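Long-range contact in aminoglycoside 3'-phosphotransferase AphA1-IAB (Acinetobacter baumannii, PDB 4GKH), which phosphorylates kanamycin and related aminoglycosides at the 3' hydroxyl, giving the bacterium resistance to these antibiotics: residues Leu132-Asp145 and Gly219-Ala231. Residues are numbered along the deposited sequence; the frame is centred on the assembly and turned at random. Where two conformers were deposited one is given.
With KAN (kanamycin a), chain M.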
# COMPACT_ATOMS: atom_id res chain seq x y z
N LEU A 132 8.21 -8.72 6.45
CA LEU A 132 7.31 -7.74 7.08
C LEU A 132 6.45 -8.37 8.16
O LEU A 132 6.32 -7.83 9.27
CB LEU A 132 6.39 -7.11 6.02
CG LEU A 132 5.46 -6.02 6.55
CD1 LEU A 132 6.26 -4.81 7.00
CD2 LEU A 132 4.43 -5.63 5.49
N HIS A 133 5.87 -9.52 7.84
CA HIS A 133 5.02 -10.22 8.78
C HIS A 133 5.75 -10.90 9.92
O HIS A 133 5.12 -11.43 10.83
CB HIS A 133 4.09 -11.19 8.04
CG HIS A 133 3.06 -10.49 7.20
ND1 HIS A 133 2.09 -11.17 6.50
CD2 HIS A 133 2.86 -9.18 6.97
CE1 HIS A 133 1.32 -10.29 5.87
NE2 HIS A 133 1.77 -9.07 6.14
N SER A 134 7.09 -10.88 9.90
CA SER A 134 7.86 -11.48 10.98
C SER A 134 8.24 -10.44 12.05
O SER A 134 8.81 -10.79 13.08
CB SER A 134 9.13 -12.14 10.45
OG SER A 134 10.06 -11.16 10.03
N ILE A 135 7.94 -9.17 11.79
CA ILE A 135 8.25 -8.15 12.80
C ILE A 135 7.39 -8.41 14.03
O ILE A 135 6.16 -8.50 13.91
CB ILE A 135 7.96 -6.73 12.29
CG1 ILE A 135 8.81 -6.39 11.07
CG2 ILE A 135 8.19 -5.71 13.42
CD1 ILE A 135 8.34 -5.15 10.32
N PRO A 136 8.00 -8.57 15.22
CA PRO A 136 7.14 -8.81 16.39
C PRO A 136 6.14 -7.68 16.59
O PRO A 136 6.55 -6.53 16.53
CB PRO A 136 8.15 -8.89 17.55
CG PRO A 136 9.41 -9.43 16.87
CD PRO A 136 9.44 -8.72 15.55
N VAL A 137 4.85 -8.00 16.77
CA VAL A 137 3.84 -6.95 16.82
C VAL A 137 4.02 -6.06 18.06
O VAL A 137 3.48 -4.96 18.10
CB VAL A 137 2.36 -7.46 16.78
CG1 VAL A 137 2.05 -8.15 15.43
CG2 VAL A 137 2.05 -8.35 17.97
N CYS A 138 4.78 -6.52 19.04
CA CYS A 138 5.07 -5.69 20.21
C CYS A 138 5.86 -4.42 19.86
O CYS A 138 5.94 -3.49 20.67
CB CYS A 138 5.81 -6.48 21.29
SG CYS A 138 7.48 -7.04 20.82
N ASN A 139 6.43 -4.38 18.66
CA ASN A 139 7.19 -3.22 18.20
C ASN A 139 6.31 -2.13 17.60
O ASN A 139 6.78 -1.01 17.39
CB ASN A 139 8.21 -3.66 17.14
CG ASN A 139 9.31 -4.54 17.70
OD1 ASN A 139 10.17 -4.07 18.43
ND2 ASN A 139 9.31 -5.81 17.33
N CYS A 140 5.06 -2.45 17.31
CA CYS A 140 4.25 -1.61 16.42
C CYS A 140 3.18 -0.77 17.14
O CYS A 140 2.27 -1.33 17.76
CB CYS A 140 3.58 -2.46 15.33
SG CYS A 140 2.66 -1.46 14.11
N PRO A 141 3.31 0.57 17.07
CA PRO A 141 2.41 1.46 17.82
C PRO A 141 1.15 1.79 17.02
O PRO A 141 0.34 2.64 17.45
CB PRO A 141 3.27 2.72 18.01
CG PRO A 141 4.06 2.78 16.76
CD PRO A 141 4.35 1.33 16.36
N PHE A 142 0.97 1.15 15.88
CA PHE A 142 -0.18 1.45 15.02
C PHE A 142 -1.24 0.34 14.96
O PHE A 142 -0.93 -0.85 14.77
CB PHE A 142 0.27 1.82 13.60
CG PHE A 142 1.28 2.92 13.56
CD1 PHE A 142 0.93 4.21 13.92
CD2 PHE A 142 2.60 2.66 13.18
CE1 PHE A 142 1.87 5.23 13.91
CE2 PHE A 142 3.53 3.67 13.15
CZ PHE A 142 3.17 4.96 13.52
N ASN A 143 -2.49 0.76 15.09
CA ASN A 143 -3.63 -0.15 15.02
C ASN A 143 -4.29 -0.04 13.67
O ASN A 143 -4.78 1.03 13.32
CB ASN A 143 -4.66 0.23 16.11
CG ASN A 143 -6.00 -0.48 15.92
OD1 ASN A 143 -6.05 -1.65 15.52
ND2 ASN A 143 -7.09 0.24 16.20
N SER A 144 -4.30 -1.15 12.91
CA SER A 144 -4.99 -1.20 11.62
C SER A 144 -5.99 -2.35 11.57
O SER A 144 -6.27 -2.89 10.51
CB SER A 144 -3.98 -1.35 10.48
OG SER A 144 -3.23 -0.15 10.30
N ASP A 145 -6.55 -2.72 12.72
CA ASP A 145 -7.37 -3.91 12.78
C ASP A 145 -8.71 -3.74 12.10
O ASP A 145 -9.08 -2.65 11.65
CB ASP A 145 -7.49 -4.48 14.21
CG ASP A 145 -8.34 -3.64 15.15
OD1 ASP A 145 -9.09 -2.73 14.70
OD2 ASP A 145 -8.27 -3.91 16.37
N GLY A 219 1.06 4.55 4.29
CA GLY A 219 0.10 5.25 5.11
C GLY A 219 -0.89 4.40 5.89
O GLY A 219 -1.49 4.88 6.86
N ARG A 220 -1.09 3.16 5.48
CA ARG A 220 -2.04 2.27 6.14
C ARG A 220 -1.35 1.18 6.99
O ARG A 220 -2.01 0.23 7.45
CB ARG A 220 -2.99 1.62 5.10
CG ARG A 220 -3.93 2.64 4.40
CD ARG A 220 -4.77 2.05 3.22
NE ARG A 220 -5.58 3.12 2.61
CZ ARG A 220 -5.86 3.23 1.31
NH1 ARG A 220 -6.59 4.27 0.89
NH2 ARG A 220 -5.44 2.32 0.43
N VAL A 221 -0.05 1.33 7.20
CA VAL A 221 0.70 0.40 8.07
C VAL A 221 0.11 0.29 9.48
O VAL A 221 -0.21 1.30 10.11
CB VAL A 221 2.22 0.79 8.18
CG1 VAL A 221 2.89 0.09 9.38
CG2 VAL A 221 2.95 0.41 6.91
N GLY A 222 -0.03 -0.94 9.98
CA GLY A 222 -0.43 -1.16 11.36
C GLY A 222 -0.70 -2.62 11.62
O GLY A 222 -0.63 -3.44 10.70
N ILE A 223 -0.97 -2.96 12.88
CA ILE A 223 -1.33 -4.34 13.21
C ILE A 223 -2.69 -4.70 12.60
O ILE A 223 -3.69 -4.02 12.83
CB ILE A 223 -1.33 -4.57 14.73
CG1 ILE A 223 0.07 -4.29 15.32
CG2 ILE A 223 -1.79 -6.01 15.03
CD1 ILE A 223 0.13 -4.29 16.86
N ALA A 224 -2.72 -5.78 11.83
CA ALA A 224 -3.95 -6.28 11.20
C ALA A 224 -3.80 -7.77 10.88
O ALA A 224 -2.74 -8.36 11.11
CB ALA A 224 -4.26 -5.48 9.94
N ASP A 225 -4.85 -8.40 10.36
CA ASP A 225 -4.74 -9.82 10.00
C ASP A 225 -3.77 -9.94 8.81
O ASP A 225 -3.75 -9.06 7.95
CB ASP A 225 -6.12 -10.39 9.63
CG ASP A 225 -6.07 -11.89 9.38
OD1 ASP A 225 -5.78 -12.28 8.22
OD2 ASP A 225 -6.31 -12.66 10.33
N ARG A 226 -2.99 -11.03 8.74
CA ARG A 226 -2.03 -11.17 7.63
C ARG A 226 -2.71 -11.16 6.24
O ARG A 226 -2.09 -10.79 5.25
CB ARG A 226 -1.13 -12.40 7.81
CG ARG A 226 -1.83 -13.74 7.77
CD ARG A 226 -0.85 -14.92 8.00
NE ARG A 226 -0.51 -15.12 9.41
CZ ARG A 226 0.72 -15.01 9.92
NH1 ARG A 226 1.76 -14.71 9.15
NH2 ARG A 226 0.92 -15.21 11.22
N TYR A 227 -3.98 -11.55 6.18
CA TYR A 227 -4.69 -11.54 4.89
C TYR A 227 -4.98 -10.14 4.34
O TYR A 227 -5.38 -9.99 3.18
CB TYR A 227 -5.97 -12.39 4.96
CG TYR A 227 -5.71 -13.88 4.79
CD1 TYR A 227 -5.11 -14.63 5.80
CD2 TYR A 227 -6.08 -14.54 3.62
CE1 TYR A 227 -4.87 -15.98 5.65
CE2 TYR A 227 -5.84 -15.90 3.46
CZ TYR A 227 -5.24 -16.62 4.48
OH TYR A 227 -5.02 -17.97 4.32
N GLN A 228 -4.79 -9.10 5.14
CA GLN A 228 -4.89 -7.74 4.61
C GLN A 228 -3.89 -7.54 3.48
O GLN A 228 -4.20 -6.90 2.47
CB GLN A 228 -4.62 -6.69 5.70
CG GLN A 228 -4.45 -5.26 5.13
CD GLN A 228 -5.71 -4.76 4.42
OE1 GLN A 228 -6.81 -5.23 4.70
NE2 GLN A 228 -5.55 -3.81 3.50
N ASP A 229 -2.69 -8.08 3.64
CA ASP A 229 -1.66 -7.92 2.62
C ASP A 229 -1.76 -9.01 1.57
O ASP A 229 -1.60 -8.75 0.37
CB ASP A 229 -0.26 -7.91 3.26
CG ASP A 229 0.00 -6.63 4.09
OD1 ASP A 229 -0.64 -5.58 3.81
OD2 ASP A 229 0.86 -6.68 5.02
N LEU A 230 -2.01 -10.23 2.02
CA LEU A 230 -2.11 -11.35 1.10
C LEU A 230 -3.24 -11.12 0.09
O LEU A 230 -3.07 -11.42 -1.09
CB LEU A 230 -2.33 -12.65 1.86
CG LEU A 230 -1.15 -13.21 2.65
CD1 LEU A 230 -1.67 -14.23 3.66
CD2 LEU A 230 -0.12 -13.85 1.70
N ALA A 231 -4.37 -10.57 0.55
CA ALA A 231 -5.54 -10.44 -0.33
C ALA A 231 -5.29 -9.47 -1.47
O ALA A 231 -5.62 -9.74 -2.63
CB ALA A 231 -6.78 -10.00 0.47
C1 KAN M . -6.68 1.42 -5.94
C2 KAN M . -5.23 1.60 -5.54
C3 KAN M . -5.07 2.08 -4.11
C4 KAN M . -5.82 3.41 -3.97
C5 KAN M . -7.28 3.18 -4.30
C6 KAN M . -7.94 4.55 -4.16
C7 KAN M . -10.02 -2.67 -6.03
C8 KAN M . -9.21 -2.11 -7.17
C9 KAN M . -7.98 -1.41 -6.57
C10 KAN M . -8.39 -0.24 -5.65
C11 KAN M . -9.20 -0.86 -4.49
C12 KAN M . -10.43 -1.56 -5.06
C13 KAN M . -8.59 -2.93 -9.41
C14 KAN M . -9.08 -4.18 -10.14
C15 KAN M . -8.32 -5.44 -9.82
C16 KAN M . -6.87 -5.22 -10.16
C17 KAN M . -6.38 -4.05 -9.32
C18 KAN M . -4.86 -3.82 -9.41
N1 KAN M . -9.37 4.44 -4.46
N2 KAN M . -9.63 0.21 -3.58
N3 KAN M . -11.21 -3.30 -6.66
N4 KAN M . -8.84 -6.56 -10.62
O5 KAN M . -7.38 2.68 -5.66
O6 KAN M . -4.54 0.35 -5.72
O7 KAN M . -3.67 2.26 -3.86
O8 KAN M . -5.73 3.89 -2.62
O9 KAN M . -7.23 0.41 -5.09
O10 KAN M . -7.04 -1.01 -7.61
O11 KAN M . -8.89 -3.22 -8.04
O12 KAN M . -7.16 -2.85 -9.63
O13 KAN M . -10.48 -4.27 -9.85
O14 KAN M . -6.15 -6.40 -9.80
O15 KAN M . -4.47 -2.81 -8.44
O HOH W 1 4.25 -14.34 10.47
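Ser144 of the segment 132-145 meets the chain at Arg220, where the segment 219-231 leaves the kanamycin site of this protein-kinase-like fold and crosses the loop that follows helix 118-133. Ser144 OG lies 3.1 Å from Arg220 O, while the extended Arg220 side chain leads away to kanamycin, its NH2 making a weak bond to O8 near the guanidinium plane. At Val221, the carbonyl oxygen lies against Phe142 CB. Gly222 passes close to Ser144: its CA is 3.2 Å from OG. Ile223 forms a single beta bridge with Asn143. Its N donates almost straight (173°) to Phe142 O at 2.8 Å, and its O accepts a more bent bond from Ser144 N. With CG1 anti to its own carbonyl carbon (chi1 -60°), Ile223 reaches into the bend of the loop, where CD1 meets Val137 CB at 3.9 Å and CG1 packs on Cys140 CB. Ala224 sets CB against Ser144 O. Arg226 brings CB to His133 ND1; its guanidinium, salt-bridged to Asp192, is turned 74° from the imidazole. Tyr252 OH is bonded to both His133 ND1 and Arg226 NH1, and a water links NH1 to His133 O. Asp229, on helix 227-237, completes the hold on the ring: its carboxylate is nearly coplanar with the imidazole and also takes a bond from His197 N. Bonded through both nitrogens, the imidazole is fixed in rotation, NE2 donating in the ring plane at 2.8 Å to the anti lone pair of Asp229 OD2.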